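PDB 5D6S: epoxyqueuosine reductase from Streptococcus thermophilus, which belongs to the QueG family of iron-sulfur proteins and binds cobalamin together with two iron-sulfur clusters. Local coordinates for residues T242-I256 and W315-I327. Residues are numbered along the deposited sequence; the frame is centred on the assembly and turned at random.
Sequences TQDKGMMDMEFRKKI and WRGKNILQRNAII
Running extended beyond CG, the side chain of Gln243 carries its amide out to the edge of the Trp315 ring, whereas Arg323 bends at chi3 (81°) and turns its NE toward the carbonyl of Gly246. Trp315 NE1 donates to Gln243 OE1 at 3.0 Å; the oxygen sits at the ring edge, with amide and indole planes 89° apart. Because Gln243 NE2 also donates to Ser239 O, both ends of the amide are held and its rotation is fixed. The example illustrates how a turn of chain can be tied down through its own carbonyls. Arg323 NE bonds Gly246 O at 3.0 Å, somewhat out of the guanidinium plane; Arg316 NH2 donates to Gln243 O, which lies in the guanidinium plane; and Asn324 ND2 reaches Thr242 O at 3.1 Å on a lone pair, the bond nearly straight at 167°. That same ND2 also serves Ile260 O, so one buried amide joins two parts of the chain. Lys245 lays CG over a face of the Arg316 guanidinium, 3.8 Å from NH2, and the Asp244 carboxylate, near Arg316 but not touching it, may partly offset the charge of that arginine. Farther along, the contact becomes mainly apolar. Ile327 CG2 packs against Ile256 CD1 at 3.7 Å, while Ile327 CD1 meets Met248 SD at 4.0 Å. Arg253 braces the turn from within, gripping Met248 O with NE and NH2, and NH2 also bridges to Glu389. Through Arg323, Asn324 and Ile327, helix 318-331 is fastened to the cluster-binding region, and Gln243 in addition lines the cobalamin pocket. Asn331, later in that helix, bonds Arg253 O, while Met247 and Met250 touch helices 351-364 and 384-396, joining the cluster-binding region to the C-terminal helices.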
loop_
_atom_site.group_PDB
_atom_site.type_symbol
_atom_site.label_atom_id
_atom_site.label_comp_id
_atom_site.label_asym_id
_atom_site.label_seq_id
_atom_site.Cartn_x
_atom_site.Cartn_y
_atom_site.Cartn_z
ATOM N N THR A 242 7.156 -1.693 -4.950
ATOM C CA THR A 242 7.818 -1.515 -3.670
ATOM C C THR A 242 7.616 -2.736 -2.769
ATOM O O THR A 242 8.401 -2.965 -1.867
ATOM C CB THR A 242 7.363 -0.236 -2.936
ATOM O OG1 THR A 242 5.939 -0.220 -2.817
ATOM C CG2 THR A 242 7.794 0.946 -3.701
ATOM N N GLN A 243 6.589 -3.530 -3.033
ATOM C CA GLN A 243 6.277 -4.693 -2.214
ATOM C C GLN A 243 6.645 -6.016 -2.847
ATOM O O GLN A 243 6.676 -7.030 -2.152
ATOM C CB GLN A 243 4.783 -4.730 -1.938
ATOM C CG GLN A 243 4.330 -3.632 -1.022
ATOM C CD GLN A 243 2.844 -3.699 -0.787
ATOM O OE1 GLN A 243 2.377 -4.498 0.022
ATOM N NE2 GLN A 243 2.093 -2.840 -1.470
ATOM N N ASP A 244 6.901 -6.022 -4.154
ATOM C CA ASP A 244 7.262 -7.256 -4.829
ATOM C C ASP A 244 8.647 -7.723 -4.376
ATOM O O ASP A 244 9.553 -6.924 -4.146
ATOM C CB ASP A 244 7.259 -7.079 -6.352
ATOM C CG ASP A 244 7.196 -8.400 -7.095
ATOM O OD1 ASP A 244 6.696 -9.387 -6.525
ATOM O OD2 ASP A 244 7.633 -8.458 -8.269
ATOM N N LYS A 245 8.814 -9.023 -4.235
ATOM C CA LYS A 245 10.111 -9.580 -3.893
ATOM C C LYS A 245 10.973 -9.690 -5.125
ATOM O O LYS A 245 10.522 -9.471 -6.216
ATOM C CB LYS A 245 9.962 -10.934 -3.237
ATOM C CG LYS A 245 9.393 -10.816 -1.848
ATOM C CD LYS A 245 9.396 -12.166 -1.196
ATOM C CE LYS A 245 9.097 -12.054 0.277
ATOM N NZ LYS A 245 8.776 -13.424 0.753
ATOM N N GLY A 246 12.239 -9.976 -4.921
ATOM C CA GLY A 246 13.176 -10.048 -6.014
ATOM C C GLY A 246 13.803 -8.715 -6.377
ATOM O O GLY A 246 13.943 -7.791 -5.568
ATOM N N MET A 247 14.133 -8.621 -7.645
ATOM C CA MET A 247 14.866 -7.542 -8.191
ATOM C C MET A 247 13.871 -6.646 -8.920
ATOM O O MET A 247 13.242 -7.078 -9.877
ATOM C CB MET A 247 15.887 -8.178 -9.115
ATOM C CG MET A 247 17.085 -7.347 -9.382
ATOM S SD MET A 247 18.250 -7.226 -8.016
ATOM C CE MET A 247 19.072 -5.772 -8.665
ATOM N N MET A 248 13.722 -5.395 -8.476
ATOM C CA MET A 248 12.876 -4.398 -9.165
ATOM C C MET A 248 13.392 -4.086 -10.554
ATOM O O MET A 248 14.527 -3.652 -10.687
ATOM C CB MET A 248 12.829 -3.075 -8.377
ATOM C CG MET A 248 11.858 -2.011 -8.915
ATOM S SD MET A 248 11.658 -0.512 -7.927
ATOM C CE MET A 248 11.149 -1.132 -6.327
ATOM N N ASP A 249 12.554 -4.234 -11.585
ATOM C CA ASP A 249 12.974 -3.918 -12.962
ATOM C C ASP A 249 13.470 -2.484 -13.068
ATOM O O ASP A 249 12.966 -1.593 -12.368
ATOM C CB ASP A 249 11.831 -4.117 -13.962
ATOM C CG ASP A 249 12.255 -3.831 -15.405
ATOM O OD1 ASP A 249 12.894 -4.716 -16.008
ATOM O OD2 ASP A 249 11.953 -2.720 -15.938
ATOM N N MET A 250 14.423 -2.278 -13.972
ATOM C CA MET A 250 15.035 -0.974 -14.223
ATOM C C MET A 250 14.055 0.177 -14.343
ATOM O O MET A 250 14.313 1.280 -13.860
ATOM C CB MET A 250 15.875 -1.033 -15.510
ATOM C CG MET A 250 16.875 0.112 -15.638
ATOM S SD MET A 250 18.171 0.035 -14.397
ATOM C CE MET A 250 19.111 -1.405 -14.853
ATOM N N GLU A 251 12.943 -0.053 -15.015
ATOM C CA GLU A 251 12.020 1.043 -15.269
ATOM C C GLU A 251 11.539 1.714 -13.985
ATOM O O GLU A 251 11.400 2.944 -13.930
ATOM C CB GLU A 251 10.812 0.553 -16.051
ATOM C CG GLU A 251 9.811 1.649 -16.406
ATOM C CD GLU A 251 8.563 1.125 -17.095
ATOM O OE1 GLU A 251 8.598 -0.005 -17.657
ATOM O OE2 GLU A 251 7.540 1.854 -17.074
ATOM N N PHE A 252 11.226 0.907 -12.979
ATOM C CA PHE A 252 10.537 1.433 -11.793
ATOM C C PHE A 252 11.460 2.043 -10.759
ATOM O O PHE A 252 11.000 2.779 -9.909
ATOM C CB PHE A 252 9.683 0.356 -11.136
ATOM C CG PHE A 252 8.824 -0.372 -12.093
ATOM C CD1 PHE A 252 7.843 0.293 -12.785
ATOM C CD2 PHE A 252 8.998 -1.717 -12.315
ATOM C CE1 PHE A 252 7.033 -0.369 -13.688
ATOM C CE2 PHE A 252 8.197 -2.395 -13.215
ATOM C CZ PHE A 252 7.210 -1.711 -13.907
ATOM N N ARG A 253 12.753 1.745 -10.843
ATOM C CA ARG A 253 13.725 2.220 -9.876
ATOM C C ARG A 253 13.742 3.749 -9.827
ATOM O O ARG A 253 13.533 4.362 -8.755
ATOM C CB ARG A 253 15.109 1.696 -10.219
ATOM C CG ARG A 253 15.209 0.169 -10.182
ATOM C CD ARG A 253 16.596 -0.349 -10.520
ATOM N NE ARG A 253 16.605 -1.781 -10.774
ATOM C CZ ARG A 253 17.669 -2.461 -11.183
ATOM N NH1 ARG A 253 18.830 -1.880 -11.367
ATOM N NH2 ARG A 253 17.576 -3.740 -11.394
ATOM N N LYS A 254 13.975 4.360 -10.984
ATOM C CA LYS A 254 14.019 5.817 -11.083
ATOM C C LYS A 254 12.687 6.429 -10.595
ATOM O O LYS A 254 12.657 7.458 -9.923
ATOM C CB LYS A 254 14.296 6.200 -12.521
ATOM C CG LYS A 254 14.896 7.569 -12.697
ATOM C CD LYS A 254 15.074 7.867 -14.182
ATOM C CE LYS A 254 15.333 9.349 -14.438
ATOM N NZ LYS A 254 15.427 9.647 -15.896
ATOM N N LYS A 255 11.593 5.734 -10.871
ATOM C CA LYS A 255 10.276 6.282 -10.636
ATOM C C LYS A 255 9.755 6.258 -9.215
ATOM O O LYS A 255 8.827 7.010 -8.901
ATOM C CB LYS A 255 9.261 5.593 -11.548
ATOM C CG LYS A 255 9.640 5.694 -13.018
ATOM C CD LYS A 255 8.519 5.212 -13.914
ATOM C CE LYS A 255 8.860 5.437 -15.364
ATOM N NZ LYS A 255 7.828 4.845 -16.257
ATOM N N ILE A 256 10.278 5.398 -8.356
ATOM C CA ILE A 256 9.821 5.419 -6.957
ATOM C C ILE A 256 10.434 6.611 -6.250
ATOM O O ILE A 256 10.070 6.902 -5.099
ATOM C CB ILE A 256 10.105 4.142 -6.160
ATOM C CG1 ILE A 256 11.601 3.900 -5.979
ATOM C CG2 ILE A 256 9.514 2.928 -6.856
ATOM C CD1 ILE A 256 11.918 2.834 -4.946
ATOM N N TRP A 315 5.078 -5.905 6.761
ATOM C CA TRP A 315 4.488 -7.260 6.651
ATOM C C TRP A 315 5.329 -8.305 5.894
ATOM O O TRP A 315 5.034 -9.508 5.956
ATOM C CB TRP A 315 3.079 -7.193 6.029
ATOM C CG TRP A 315 3.032 -6.898 4.555
ATOM C CD1 TRP A 315 3.133 -5.681 3.970
ATOM C CD2 TRP A 315 2.853 -7.845 3.497
ATOM N NE1 TRP A 315 3.041 -5.805 2.594
ATOM C CE2 TRP A 315 2.885 -7.125 2.284
ATOM C CE3 TRP A 315 2.688 -9.236 3.458
ATOM C CZ2 TRP A 315 2.743 -7.736 1.056
ATOM C CZ3 TRP A 315 2.549 -9.847 2.237
ATOM C CH2 TRP A 315 2.584 -9.098 1.043
ATOM N N ARG A 316 6.335 -7.856 5.157
ATOM C CA ARG A 316 7.260 -8.793 4.513
ATOM C C ARG A 316 8.668 -8.733 5.059
ATOM O O ARG A 316 9.566 -9.313 4.475
ATOM C CB ARG A 316 7.321 -8.527 3.012
ATOM C CG ARG A 316 5.970 -8.292 2.396
ATOM C CD ARG A 316 6.053 -8.491 0.900
ATOM N NE ARG A 316 5.732 -9.852 0.509
ATOM C CZ ARG A 316 5.636 -10.252 -0.746
ATOM N NH1 ARG A 316 5.288 -11.494 -0.991
ATOM N NH2 ARG A 316 5.895 -9.430 -1.764
ATOM N N GLY A 317 8.883 -7.967 6.123
ATOM C CA GLY A 317 10.217 -7.795 6.680
ATOM C C GLY A 317 11.029 -6.684 6.032
ATOM O O GLY A 317 10.562 -5.960 5.151
ATOM N N LYS A 318 12.265 -6.567 6.486
ATOM C CA LYS A 318 13.095 -5.429 6.182
ATOM C C LYS A 318 13.631 -5.419 4.735
ATOM O O LYS A 318 13.942 -4.341 4.183
ATOM C CB LYS A 318 14.251 -5.370 7.179
ATOM C CG LYS A 318 15.317 -6.441 6.988
ATOM C CD LYS A 318 16.456 -6.195 7.966
ATOM C CE LYS A 318 17.445 -7.320 7.988
ATOM N NZ LYS A 318 18.058 -7.551 6.651
ATOM N N ASN A 319 13.785 -6.606 4.148
ATOM C CA ASN A 319 14.555 -6.721 2.916
ATOM C C ASN A 319 14.002 -5.949 1.719
ATOM O O ASN A 319 14.764 -5.255 1.020
ATOM C CB ASN A 319 14.767 -8.159 2.562
ATOM C CG ASN A 319 15.830 -8.844 3.431
ATOM O OD1 ASN A 319 16.529 -8.243 4.221
ATOM N ND2 ASN A 319 15.944 -10.130 3.249
ATOM N N ILE A 320 12.701 -6.015 1.481
ATOM C CA ILE A 320 12.151 -5.224 0.387
ATOM C C ILE A 320 12.318 -3.709 0.632
ATOM O O ILE A 320 12.631 -2.940 -0.275
ATOM C CB ILE A 320 10.680 -5.537 0.084
ATOM C CG1 ILE A 320 9.820 -5.455 1.338
ATOM C CG2 ILE A 320 10.541 -6.890 -0.578
ATOM C CD1 ILE A 320 8.362 -5.300 1.004
ATOM N N LEU A 321 12.193 -3.305 1.877
ATOM C CA LEU A 321 12.388 -1.903 2.216
ATOM C C LEU A 321 13.828 -1.463 2.080
ATOM O O LEU A 321 14.080 -0.391 1.561
ATOM C CB LEU A 321 11.871 -1.621 3.629
ATOM C CG LEU A 321 10.401 -2.023 3.826
ATOM C CD1 LEU A 321 9.942 -1.653 5.218
ATOM C CD2 LEU A 321 9.518 -1.334 2.795
ATOM N N GLN A 322 14.786 -2.285 2.516
ATOM C CA GLN A 322 16.189 -1.906 2.384
ATOM C C GLN A 322 16.608 -1.861 0.914
ATOM O O GLN A 322 17.363 -0.978 0.513
ATOM C CB GLN A 322 17.077 -2.817 3.219
ATOM C CG GLN A 322 16.847 -2.586 4.713
ATOM C CD GLN A 322 17.671 -3.479 5.624
ATOM O OE1 GLN A 322 18.050 -4.593 5.252
ATOM N NE2 GLN A 322 17.932 -2.997 6.841
ATOM N N ARG A 323 16.107 -2.801 0.106
ATOM C CA ARG A 323 16.309 -2.709 -1.330
ATOM C C ARG A 323 15.848 -1.322 -1.821
ATOM O O ARG A 323 16.549 -0.649 -2.554
ATOM C CB ARG A 323 15.538 -3.829 -2.098
ATOM C CG ARG A 323 15.247 -3.436 -3.542
ATOM C CD ARG A 323 14.831 -4.523 -4.500
ATOM N NE ARG A 323 13.435 -5.023 -4.570
ATOM C CZ ARG A 323 12.345 -4.545 -3.982
ATOM N NH1 ARG A 323 12.334 -3.473 -3.207
ATOM N NH2 ARG A 323 11.211 -5.179 -4.175
ATOM N N ASN A 324 14.622 -0.951 -1.449
ATOM C CA ASN A 324 14.027 0.297 -1.891
ATOM C C ASN A 324 14.829 1.503 -1.414
ATOM O O ASN A 324 14.976 2.487 -2.130
ATOM C CB ASN A 324 12.587 0.428 -1.382
ATOM C CG ASN A 324 11.684 -0.651 -1.927
ATOM O OD1 ASN A 324 12.002 -1.286 -2.928
ATOM N ND2 ASN A 324 10.548 -0.859 -1.288
ATOM N N ALA A 325 15.370 1.398 -0.215
ATOM C CA ALA A 325 16.147 2.468 0.354
ATOM C C ALA A 325 17.415 2.664 -0.436
ATOM O O ALA A 325 17.850 3.804 -0.651
ATOM C CB ALA A 325 16.455 2.178 1.828
ATOM N N ILE A 326 18.030 1.562 -0.869
ATOM C CA ILE A 326 19.215 1.653 -1.748
ATOM C C ILE A 326 18.822 2.374 -3.020
ATOM O O ILE A 326 19.543 3.245 -3.516
ATOM C CB ILE A 326 19.793 0.283 -2.067
ATOM C CG1 ILE A 326 20.458 -0.282 -0.815
ATOM C CG2 ILE A 326 20.815 0.390 -3.184
ATOM C CD1 ILE A 326 20.633 -1.772 -0.875
ATOM N N ILE A 327 17.639 2.059 -3.517
ATOM C CA ILE A 327 17.168 2.719 -4.706
ATOM C C ILE A 327 16.967 4.216 -4.466
ATOM O O ILE A 327 17.288 5.039 -5.336
ATOM C CB ILE A 327 15.912 2.055 -5.238
ATOM C CG1 ILE A 327 16.276 0.652 -5.752
ATOM C CG2 ILE A 327 15.316 2.879 -6.367
ATOM C CD1 ILE A 327 15.094 -0.278 -5.977
#